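Local coordinates for protein glycoside Hydrolase (Bacteroides plebeius, PDB 5T3B) that belongs to glycoside hydrolase family 50 and probably cleaves glycosidic bonds in agarose-type galactans, as the beta-agarases of that family do, at residues F101-N106 with C355-I360; R110-D115 with N471-I476; Y119-R124 with D245-F250. All coordinates share one frame; numbering follows the deposited sequence.

The three contacts follow one run of chain, 102-105, 111-114 and 120-126, which pair antiparallel in that order, and they show what each part of it meets. Contacts 2 and 3 are buried, whereas contact 1 is only partly so and has a bound 1,2-ethanediol beside it. Contact 1 is a thin aliphatic touch between strand 102-105 and the loop leading into strand 358-361. Contact 2, the most extensive at 208 Å², sets an arginine and a tryptophan against helix 472-480. Contact 3 is apolar: a loop leucine meets a tyrosine and a valine. In contact 1 Arg102 and Glu104 pair within their own strand, while in contact 2 Arg110 packs in the interface and pairs with Asp480 beyond it.

Contact 1 of 3, residues F101-N106 with C355-I360; sequences FRVEKN and CDVISI. With EDO (1,2-ethanediol), chain M.
Val103 and Val357 meet through the same methyl branch because both hold CG1 anti to the backbone N (chi1 -178° and -177°), which places CG2 beside the N in each. The two CG2 atoms, of Val103 and Val357, approach to 4.0 Å, and the side chains cross obliquely. Val103 CG2 also rests 3.8 Å from the backbone O of Asp356. The nearest CA atoms, those of Val103 and Asp356, are 7.1 Å apart, and just 88 Å² is buried, so this is a light apolar touch.

The polar groups beside it face other partners. Asp356 turns its CB toward Val103, yet its carboxylate is held by a salt bridge from OD1 to Lys319 NZ and by a hydrogen bond to OD2 from Tyr332 N. A 1,2-ethanediol, probably from the crystallisation liquor, lies against the same carboxylate, with its O1 2.9 Å from Asp356 OD2, and is hydrogen-bonded to Leu330 O. On strand 102-105, Arg102 and Glu104 flank Val103 and form a salt bridge away from the interface. Arg102 NH1 and NH2 grip Glu104 OE1 end-on, each at 3.1 Å, with that oxygen in the guanidinium plane. NH2 meets OE1 on its anti lone pair, while NH1 comes from above the carboxylate plane. The other oxygen, Glu104 OE2, accepts from Lys105 N and so helps fix the carboxylate's rotation.

Strand 102-105 pairs with 111-114, and Val103 also packs on Ile113 there. Cys355 leaves helix 345-354, and the chain then enters strand 358-361, which runs parallel to 385-394. Val357 touches Met386 of that neighbour, so the contact sets the 102-114 hairpin against the loop entering a parallel strand, consistent with the base of the (beta/alpha)8 barrel expected of family 50.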
loop_
_atom_site.group_PDB
_atom_site.type_symbol
_atom_site.label_atom_id
_atom_site.label_comp_id
_atom_site.label_asym_id
_atom_site.label_seq_id
_atom_site.Cartn_x
_atom_site.Cartn_y
_atom_site.Cartn_z
ATOM N N PHE A 101 -14.494 7.702 -7.042
ATOM C CA PHE A 101 -13.614 6.546 -7.199
ATOM C C PHE A 101 -14.363 5.285 -6.797
ATOM O O PHE A 101 -15.011 5.249 -5.761
ATOM C CB PHE A 101 -12.310 6.724 -6.392
ATOM C CG PHE A 101 -11.304 7.609 -7.065
ATOM C CD1 PHE A 101 -10.553 7.136 -8.125
ATOM C CD2 PHE A 101 -11.138 8.900 -6.662
ATOM C CE1 PHE A 101 -9.616 7.951 -8.775
ATOM C CE2 PHE A 101 -10.201 9.718 -7.300
ATOM C CZ PHE A 101 -9.451 9.246 -8.354
ATOM N N ARG A 102 -14.150 4.244 -7.560
ATOM C CA ARG A 102 -14.802 2.949 -7.266
ATOM C C ARG A 102 -13.964 1.820 -7.865
ATOM O O ARG A 102 -12.959 2.091 -8.504
ATOM C CB ARG A 102 -16.237 2.949 -7.813
ATOM C CG ARG A 102 -16.306 2.955 -9.305
ATOM C CD ARG A 102 -17.737 3.158 -9.812
ATOM N NE ARG A 102 -17.870 2.975 -11.213
ATOM C CZ ARG A 102 -17.872 1.811 -11.811
ATOM N NH1 ARG A 102 -17.846 0.665 -11.109
ATOM N NH2 ARG A 102 -17.880 1.757 -13.119
ATOM N N VAL A 103 -14.379 0.568 -7.650
ATOM C CA VAL A 103 -13.654 -0.583 -8.102
ATOM C C VAL A 103 -14.448 -1.296 -9.171
ATOM O O VAL A 103 -15.636 -1.585 -8.961
ATOM C CB VAL A 103 -13.306 -1.521 -6.944
ATOM C CG1 VAL A 103 -12.506 -2.696 -7.401
ATOM C CG2 VAL A 103 -12.601 -0.764 -5.837
ATOM N N GLU A 104 -13.782 -1.670 -10.268
ATOM C CA GLU A 104 -14.358 -2.443 -11.357
ATOM C C GLU A 104 -13.510 -3.709 -11.694
ATOM O O GLU A 104 -12.415 -3.869 -11.264
ATOM C CB GLU A 104 -14.328 -1.578 -12.589
ATOM C CG GLU A 104 -15.642 -0.867 -12.779
ATOM C CD GLU A 104 -16.713 -1.773 -13.321
ATOM O OE1 GLU A 104 -17.793 -1.274 -13.464
ATOM O OE2 GLU A 104 -16.483 -2.970 -13.566
ATOM N N LYS A 105 -14.016 -4.576 -12.589
ATOM C CA LYS A 105 -13.252 -5.730 -13.123
ATOM C C LYS A 105 -13.609 -5.874 -14.596
ATOM O O LYS A 105 -14.795 -5.808 -14.956
ATOM C CB LYS A 105 -13.511 -7.037 -12.293
ATOM C CG LYS A 105 -12.763 -8.240 -12.856
ATOM C CD LYS A 105 -12.421 -9.455 -11.961
ATOM C CE LYS A 105 -13.459 -10.247 -11.251
ATOM N NZ LYS A 105 -12.741 -11.072 -10.241
ATOM N N ASN A 106 -12.591 -6.023 -15.424
ATOM C CA ASN A 106 -12.789 -6.141 -16.891
ATOM C C ASN A 106 -13.033 -7.592 -17.249
ATOM O O ASN A 106 -12.982 -8.512 -16.386
ATOM C CB ASN A 106 -11.641 -5.468 -17.748
ATOM C CG ASN A 106 -10.360 -6.224 -17.770
ATOM O OD1 ASN A 106 -10.319 -7.401 -17.378
ATOM N ND2 ASN A 106 -9.212 -5.508 -18.210
ATOM N N CYS A 355 -13.128 -5.181 2.548
ATOM C CA CYS A 355 -12.342 -4.093 2.017
ATOM C C CYS A 355 -12.744 -3.877 0.553
ATOM O O CYS A 355 -12.982 -4.830 -0.186
ATOM C CB CYS A 355 -10.849 -4.369 2.085
ATOM S SG CYS A 355 -10.171 -4.562 3.711
ATOM N N ASP A 356 -12.810 -2.621 0.116
ATOM C CA ASP A 356 -12.905 -2.391 -1.312
ATOM C C ASP A 356 -11.638 -2.759 -2.067
ATOM O O ASP A 356 -11.662 -3.255 -3.181
ATOM C CB ASP A 356 -13.298 -0.958 -1.567
ATOM C CG ASP A 356 -14.666 -0.652 -0.988
ATOM O OD1 ASP A 356 -15.665 -1.231 -1.534
ATOM O OD2 ASP A 356 -14.798 0.138 -0.024
ATOM N N VAL A 357 -10.491 -2.474 -1.431
ATOM C CA VAL A 357 -9.172 -2.882 -1.933
ATOM C C VAL A 357 -8.391 -3.324 -0.692
ATOM O O VAL A 357 -8.445 -2.648 0.320
ATOM C CB VAL A 357 -8.420 -1.732 -2.627
ATOM C CG1 VAL A 357 -7.103 -2.198 -3.185
ATOM C CG2 VAL A 357 -9.271 -1.102 -3.713
ATOM N N ILE A 358 -7.703 -4.449 -0.807
ATOM C CA ILE A 358 -6.846 -4.943 0.247
ATOM C C ILE A 358 -5.494 -4.249 0.155
ATOM O O ILE A 358 -4.842 -4.340 -0.886
ATOM C CB ILE A 358 -6.684 -6.458 0.161
ATOM C CG1 ILE A 358 -8.045 -7.151 0.190
ATOM C CG2 ILE A 358 -5.791 -6.975 1.283
ATOM C CD1 ILE A 358 -7.995 -8.598 -0.150
ATOM N N SER A 359 -5.047 -3.561 1.197
ATOM C CA SER A 359 -3.728 -2.965 1.150
ATOM C C SER A 359 -2.713 -3.896 1.768
ATOM O O SER A 359 -2.933 -4.498 2.862
ATOM C CB SER A 359 -3.723 -1.601 1.850
ATOM O OG SER A 359 -4.407 -1.631 3.096
ATOM N N ILE A 360 -1.544 -3.956 1.115
ATOM C CA ILE A 360 -0.420 -4.814 1.525
ATOM C C ILE A 360 0.875 -3.990 1.426
ATOM O O ILE A 360 1.188 -3.487 0.353
ATOM C CB ILE A 360 -0.345 -6.084 0.685
ATOM C CG1 ILE A 360 -1.678 -6.926 0.903
ATOM C CG2 ILE A 360 0.919 -6.866 0.985
ATOM C CD1 ILE A 360 -1.801 -8.144 0.030
HETATM C C1 EDO M . -17.825 2.513 -0.665
HETATM O O1 EDO M . -17.253 1.715 0.386
HETATM C C2 EDO M . -18.771 1.674 -1.564
HETATM O O2 EDO M . -17.903 0.559 -1.882
#

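Contact 2 of 3, residues R110-D115 with N471-I476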
loop_
_atom_site.group_PDB
_atom_site.type_symbol
_atom_site.label_atom_id
_atom_site.label_comp_id
_atom_site.label_asym_id
_atom_site.label_seq_id
_atom_site.Cartn_x
_atom_site.Cartn_y
_atom_site.Cartn_z
ATOM N N ARG A 110 -9.239 -8.633 -14.985
ATOM C CA ARG A 110 -8.397 -7.597 -14.349
ATOM C C ARG A 110 -9.215 -6.591 -13.624
ATOM O O ARG A 110 -10.139 -6.036 -14.190
ATOM C CB ARG A 110 -7.497 -6.969 -15.327
ATOM C CG ARG A 110 -6.620 -5.875 -14.652
ATOM C CD ARG A 110 -5.577 -5.356 -15.539
ATOM N NE ARG A 110 -4.578 -6.316 -15.782
ATOM C CZ ARG A 110 -3.398 -6.350 -15.172
ATOM N NH1 ARG A 110 -3.145 -5.592 -14.105
ATOM N NH2 ARG A 110 -2.485 -7.205 -15.561
ATOM N N SER A 111 -8.819 -6.327 -12.392
ATOM C CA SER A 111 -9.452 -5.304 -11.603
ATOM C C SER A 111 -8.852 -3.908 -11.906
ATOM O O SER A 111 -7.680 -3.777 -12.165
ATOM C CB SER A 111 -9.288 -5.595 -10.096
ATOM O OG SER A 111 -9.949 -6.742 -9.672
ATOM N N TRP A 112 -9.697 -2.889 -11.756
ATOM C CA TRP A 112 -9.283 -1.507 -11.877
ATOM C C TRP A 112 -9.930 -0.657 -10.849
ATOM O O TRP A 112 -11.130 -0.803 -10.560
ATOM C CB TRP A 112 -9.737 -0.936 -13.223
ATOM C CG TRP A 112 -9.106 -1.492 -14.438
ATOM C CD1 TRP A 112 -9.671 -2.451 -15.218
ATOM C CD2 TRP A 112 -7.816 -1.224 -15.002
ATOM N NE1 TRP A 112 -8.845 -2.768 -16.200
ATOM C CE2 TRP A 112 -7.709 -2.016 -16.133
ATOM C CE3 TRP A 112 -6.783 -0.373 -14.689
ATOM C CZ2 TRP A 112 -6.600 -1.996 -16.967
ATOM C CZ3 TRP A 112 -5.677 -0.344 -15.547
ATOM C CH2 TRP A 112 -5.610 -1.168 -16.649
ATOM N N ILE A 113 -9.174 0.283 -10.287
ATOM C CA ILE A 113 -9.827 1.474 -9.747
ATOM C C ILE A 113 -10.323 2.314 -10.936
ATOM O O ILE A 113 -9.606 2.478 -11.905
ATOM C CB ILE A 113 -8.855 2.292 -8.887
ATOM C CG1 ILE A 113 -8.436 1.478 -7.694
ATOM C CG2 ILE A 113 -9.433 3.676 -8.537
ATOM C CD1 ILE A 113 -9.477 1.207 -6.773
ATOM N N VAL A 114 -11.558 2.829 -10.793
ATOM C CA VAL A 114 -12.175 3.688 -11.824
ATOM C C VAL A 114 -12.372 5.044 -11.161
ATOM O O VAL A 114 -12.825 5.140 -10.010
ATOM C CB VAL A 114 -13.515 3.037 -12.282
ATOM C CG1 VAL A 114 -14.442 3.957 -13.020
ATOM C CG2 VAL A 114 -13.094 1.760 -13.079
ATOM N N ASP A 115 -12.035 6.095 -11.920
ATOM C CA ASP A 115 -12.142 7.448 -11.446
ATOM C C ASP A 115 -13.562 7.987 -11.495
ATOM O O ASP A 115 -14.471 7.289 -11.978
ATOM C CB ASP A 115 -11.089 8.330 -12.147
ATOM C CG ASP A 115 -11.444 8.740 -13.550
ATOM O OD1 ASP A 115 -12.596 8.693 -13.992
ATOM O OD2 ASP A 115 -10.458 9.174 -14.246
ATOM N N ASN A 471 3.824 4.020 -18.786
ATOM C CA ASN A 471 3.531 2.886 -19.662
ATOM C C ASN A 471 2.660 1.794 -19.022
ATOM O O ASN A 471 2.430 0.762 -19.653
ATOM C CB ASN A 471 4.846 2.294 -20.224
ATOM C CG ASN A 471 5.454 3.223 -21.207
ATOM O OD1 ASN A 471 6.427 3.986 -20.935
ATOM N ND2 ASN A 471 4.816 3.316 -22.309
ATOM N N VAL A 472 2.170 2.008 -17.793
ATOM C CA VAL A 472 1.451 0.947 -17.143
ATOM C C VAL A 472 0.286 0.395 -17.969
ATOM O O VAL A 472 0.014 -0.814 -17.956
ATOM C CB VAL A 472 0.990 1.273 -15.706
ATOM C CG1 VAL A 472 2.175 1.435 -14.784
ATOM C CG2 VAL A 472 0.084 2.515 -15.675
ATOM N N TYR A 473 -0.447 1.285 -18.630
ATOM C CA TYR A 473 -1.638 0.835 -19.333
ATOM C C TYR A 473 -1.279 -0.057 -20.540
ATOM O O TYR A 473 -1.907 -1.073 -20.794
ATOM C CB TYR A 473 -2.510 2.032 -19.739
ATOM C CG TYR A 473 -2.952 2.874 -18.568
ATOM C CD1 TYR A 473 -3.908 2.414 -17.672
ATOM C CD2 TYR A 473 -2.363 4.081 -18.276
ATOM C CE1 TYR A 473 -4.339 3.183 -16.593
ATOM C CE2 TYR A 473 -2.739 4.845 -17.200
ATOM C CZ TYR A 473 -3.716 4.391 -16.318
ATOM O OH TYR A 473 -4.156 5.093 -15.238
ATOM N N ASN A 474 -0.237 0.347 -21.276
ATOM C CA ASN A 474 0.167 -0.477 -22.420
ATOM C C ASN A 474 0.990 -1.721 -22.012
ATOM O O ASN A 474 0.946 -2.744 -22.688
ATOM C CB ASN A 474 0.776 0.338 -23.515
ATOM C CG ASN A 474 2.131 0.921 -23.171
ATOM O OD1 ASN A 474 3.122 0.173 -23.028
ATOM N ND2 ASN A 474 2.189 2.212 -23.000
ATOM N N LEU A 475 1.645 -1.658 -20.846
ATOM C CA LEU A 475 2.263 -2.833 -20.293
ATOM C C LEU A 475 1.205 -3.884 -19.898
ATOM O O LEU A 475 1.408 -5.086 -20.082
ATOM C CB LEU A 475 3.157 -2.479 -19.117
ATOM C CG LEU A 475 4.527 -1.977 -19.552
ATOM C CD1 LEU A 475 5.190 -1.207 -18.403
ATOM C CD2 LEU A 475 5.419 -3.114 -20.059
ATOM N N ILE A 476 0.156 -3.417 -19.260
ATOM C CA ILE A 476 -0.964 -4.290 -18.925
ATOM C C ILE A 476 -1.493 -4.963 -20.193
ATOM O O ILE A 476 -1.818 -6.138 -20.174
ATOM C CB ILE A 476 -2.010 -3.542 -18.088
ATOM C CG1 ILE A 476 -1.446 -3.384 -16.678
ATOM C CG2 ILE A 476 -3.361 -4.273 -18.113
ATOM C CD1 ILE A 476 -2.213 -2.368 -15.872
#
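Ile476 packs against Arg110 and Trp112 together. Its CG2 lies chiefly over one face of the Arg110 guanidinium, 3.3 Å from NE, a close fit. Ile476 CD1 reaches both partners, 3.7 Å from Trp112 CH2 and 3.8 Å from Arg110 NH1, the isoleucine and indole coming from opposite directions. Tyr473, one helical turn earlier, offers a ring edge: Trp112 CZ3 lies near the plane of the tyrosine ring, 3.9 Å from Tyr473 CD1. The indole in turn carries Arg110 CD over one face, 3.6 Å above its plane and toward the rim. A bend at chi3 (-70°) in the otherwise extended Arg110 chain turns the guanidinium beyond the indole and against the isoleucine.

The arrangement is consistent with a late helix packing on the outside of the barrel and on the hairpin that precedes it. Side chains of helix 472-480 touch strands 120-126 and 432-437, the first and last strands expected of a family 50 (beta/alpha)8 barrel, while strand 111-114 belongs to the hairpin.

Bonds beyond the two segments position the polar ends. Arg110 NE forms a salt bridge with Asp480 OD2 near the end of the same helix, and NH2 donates to Leu427 O. With Arg110 cut back to an alanine, Asp480 would probably lose this counter-charge and a gap would be likely to open between Ile476 CG2 and the Trp112 face. Tyr473 OH is gripped twice, donating to Gly87 O and accepting from Tyr122 N, which anchors the ring whose edge meets Trp112.

Contact 3 of 3, residues Y119-R124 with D245-F250; sequences YPYYVR and DVLGFF
A buried apolar contact joins Leu247, in the loop 245-250, to Tyr121 and Val123 on strand 120-126, the strand expected to open the (beta/alpha)8 barrel of this family. The topology supports that placing: 120-126 runs parallel to both 163-165 and 432-437, and the loop's Phe250 packs on Ala190 of strand 188-190, the next strand but one around. The touching residues lie in the first half of 120-126, beside the hairpin strand 111-114, whose Ile113 also meets Leu247.

Leu247 reaches across with both methyls. Its CG stands anti to the backbone N (chi1 180°), and Leu247 CD2 comes within 4.3 Å of Val123 CG1. The other branch, CD1, turns aside to the Tyr121 ring, which it meets at the edge, near the ring plane, with Leu247 CD1 4.4 Å from Tyr121 CD2. The approach is loose and buries 95 Å². Phe101 fills in beside it, with Phe101 CD1 packed against Leu247 CD1, so the leucine sits among an aromatic and aliphatic cluster.

The tyrosine is held from its own strand and from the neighbouring one. Val123 N lies 4.3 Å above the centre of the Tyr121 ring, and Tyr121 OH, hydrogen-bonded to Ser163 OG on the adjacent strand 163-165, also accepts a weak but nearly straight bond from Arg124 N (169°). Arg124 then folds back along the chain: its guanidinium grips Tyr122 O side-on, with NH2 in the carbonyl plane and NE above it, Arg124 NE lying 2.9 Å from Tyr122 O.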
loop_
_atom_site.group_PDB
_atom_site.type_symbol
_atom_site.label_atom_id
_atom_site.label_comp_id
_atom_site.label_asym_id
_atom_site.label_seq_id
_atom_site.Cartn_x
_atom_site.Cartn_y
_atom_site.Cartn_z
ATOM N N TYR A 119 -12.997 6.475 -15.935
ATOM C CA TYR A 119 -11.790 6.051 -16.578
ATOM C C TYR A 119 -10.915 5.222 -15.628
ATOM O O TYR A 119 -10.915 5.474 -14.416
ATOM C CB TYR A 119 -11.014 7.239 -17.115
ATOM C CG TYR A 119 -11.716 7.952 -18.214
ATOM C CD1 TYR A 119 -11.473 7.630 -19.548
ATOM C CD2 TYR A 119 -12.636 8.945 -17.930
ATOM C CE1 TYR A 119 -12.170 8.273 -20.559
ATOM C CE2 TYR A 119 -13.334 9.561 -18.929
ATOM C CZ TYR A 119 -13.105 9.236 -20.218
ATOM O OH TYR A 119 -13.793 9.903 -21.218
ATOM N N PRO A 120 -10.219 4.247 -16.191
ATOM C CA PRO A 120 -9.397 3.362 -15.341
ATOM C C PRO A 120 -8.144 4.124 -14.823
ATOM O O PRO A 120 -7.350 4.612 -15.634
ATOM C CB PRO A 120 -8.990 2.217 -16.281
ATOM C CG PRO A 120 -9.041 2.836 -17.632
ATOM C CD PRO A 120 -10.146 3.837 -17.603
ATOM N N TYR A 121 -7.993 4.143 -13.508
ATOM C CA TYR A 121 -6.874 4.774 -12.860
ATOM C C TYR A 121 -6.002 3.698 -12.266
ATOM O O TYR A 121 -6.376 3.108 -11.239
ATOM C CB TYR A 121 -7.316 5.746 -11.748
ATOM C CG TYR A 121 -6.174 6.292 -10.936
ATOM C CD1 TYR A 121 -5.054 6.845 -11.575
ATOM C CD2 TYR A 121 -6.157 6.168 -9.554
ATOM C CE1 TYR A 121 -3.953 7.248 -10.876
ATOM C CE2 TYR A 121 -5.038 6.595 -8.828
ATOM C CZ TYR A 121 -3.953 7.133 -9.490
ATOM O OH TYR A 121 -2.807 7.499 -8.803
ATOM N N TYR A 122 -4.845 3.447 -12.840
ATOM C CA TYR A 122 -3.883 2.531 -12.282
ATOM C C TYR A 122 -3.161 3.273 -11.184
ATOM O O TYR A 122 -2.529 4.308 -11.431
ATOM C CB TYR A 122 -2.933 1.974 -13.344
ATOM C CG TYR A 122 -2.180 0.790 -12.807
ATOM C CD1 TYR A 122 -2.756 -0.457 -12.746
ATOM C CD2 TYR A 122 -0.924 0.933 -12.213
ATOM C CE1 TYR A 122 -2.103 -1.528 -12.184
ATOM C CE2 TYR A 122 -0.289 -0.149 -11.616
ATOM C CZ TYR A 122 -0.874 -1.401 -11.624
ATOM O OH TYR A 122 -0.235 -2.457 -11.050
ATOM N N VAL A 123 -3.261 2.795 -9.937
ATOM C CA VAL A 123 -2.772 3.596 -8.822
ATOM C C VAL A 123 -1.244 3.666 -8.860
ATOM O O VAL A 123 -0.565 2.626 -8.843
ATOM C CB VAL A 123 -3.216 3.048 -7.453
ATOM C CG1 VAL A 123 -2.686 3.922 -6.351
ATOM C CG2 VAL A 123 -4.741 2.968 -7.401
ATOM N N ARG A 124 -0.701 4.902 -8.875
ATOM C CA ARG A 124 0.732 5.171 -8.730
ATOM C C ARG A 124 0.853 6.299 -7.734
ATOM O O ARG A 124 0.611 7.445 -8.054
ATOM C CB ARG A 124 1.349 5.480 -10.083
ATOM C CG ARG A 124 1.514 4.255 -10.983
ATOM C CD ARG A 124 1.347 4.575 -12.463
ATOM N NE ARG A 124 -0.040 4.986 -12.697
ATOM C CZ ARG A 124 -0.460 5.873 -13.583
ATOM N NH1 ARG A 124 0.343 6.291 -14.550
ATOM N NH2 ARG A 124 -1.698 6.326 -13.482
ATOM N N ASP A 245 -11.970 13.825 -4.663
ATOM C CA ASP A 245 -10.499 13.719 -4.807
ATOM C C ASP A 245 -9.864 12.839 -3.782
ATOM O O ASP A 245 -8.631 12.727 -3.761
ATOM C CB ASP A 245 -9.903 15.116 -4.808
ATOM C CG ASP A 245 -10.343 15.891 -6.047
ATOM O OD1 ASP A 245 -10.440 15.302 -7.162
ATOM O OD2 ASP A 245 -10.615 17.119 -5.880
ATOM N N VAL A 246 -10.665 12.183 -2.978
ATOM C CA VAL A 246 -10.203 11.202 -2.007
ATOM C C VAL A 246 -10.333 9.812 -2.597
ATOM O O VAL A 246 -11.399 9.359 -2.967
ATOM C CB VAL A 246 -10.951 11.392 -0.691
ATOM C CG1 VAL A 246 -10.597 10.277 0.281
ATOM C CG2 VAL A 246 -10.743 12.731 -0.092
ATOM N N LEU A 247 -9.185 9.140 -2.801
ATOM C CA LEU A 247 -9.141 7.800 -3.357
ATOM C C LEU A 247 -9.852 6.820 -2.422
ATOM O O LEU A 247 -10.580 5.935 -2.854
ATOM C CB LEU A 247 -7.693 7.390 -3.609
ATOM C CG LEU A 247 -7.380 6.061 -4.174
ATOM C CD1 LEU A 247 -8.020 5.929 -5.555
ATOM C CD2 LEU A 247 -5.886 5.891 -4.283
ATOM N N GLY A 248 -9.610 6.935 -1.125
ATOM C CA GLY A 248 -10.151 6.088 -0.095
ATOM C C GLY A 248 -9.364 6.292 1.155
ATOM O O GLY A 248 -8.611 7.239 1.282
ATOM N N PHE A 249 -9.538 5.384 2.149
ATOM C CA PHE A 249 -8.787 5.529 3.413
ATOM C C PHE A 249 -8.287 4.196 3.921
ATOM O O PHE A 249 -8.842 3.138 3.634
ATOM C CB PHE A 249 -9.634 6.195 4.503
ATOM C CG PHE A 249 -10.746 5.318 5.074
ATOM C CD1 PHE A 249 -11.943 5.141 4.377
ATOM C CD2 PHE A 249 -10.597 4.712 6.288
ATOM C CE1 PHE A 249 -12.939 4.354 4.866
ATOM C CE2 PHE A 249 -11.600 3.936 6.783
ATOM C CZ PHE A 249 -12.763 3.718 6.061
ATOM N N PHE A 250 -7.234 4.288 4.724
ATOM C CA PHE A 250 -6.704 3.146 5.449
ATOM C C PHE A 250 -7.090 3.307 6.905
ATOM O O PHE A 250 -7.012 4.403 7.459
ATOM C CB PHE A 250 -5.178 3.085 5.367
ATOM C CG PHE A 250 -4.676 3.221 3.956
ATOM C CD1 PHE A 250 -4.740 2.153 3.061
ATOM C CD2 PHE A 250 -4.196 4.439 3.506
ATOM C CE1 PHE A 250 -4.348 2.322 1.770
ATOM C CE2 PHE A 250 -3.815 4.618 2.198
ATOM C CZ PHE A 250 -3.875 3.568 1.343
#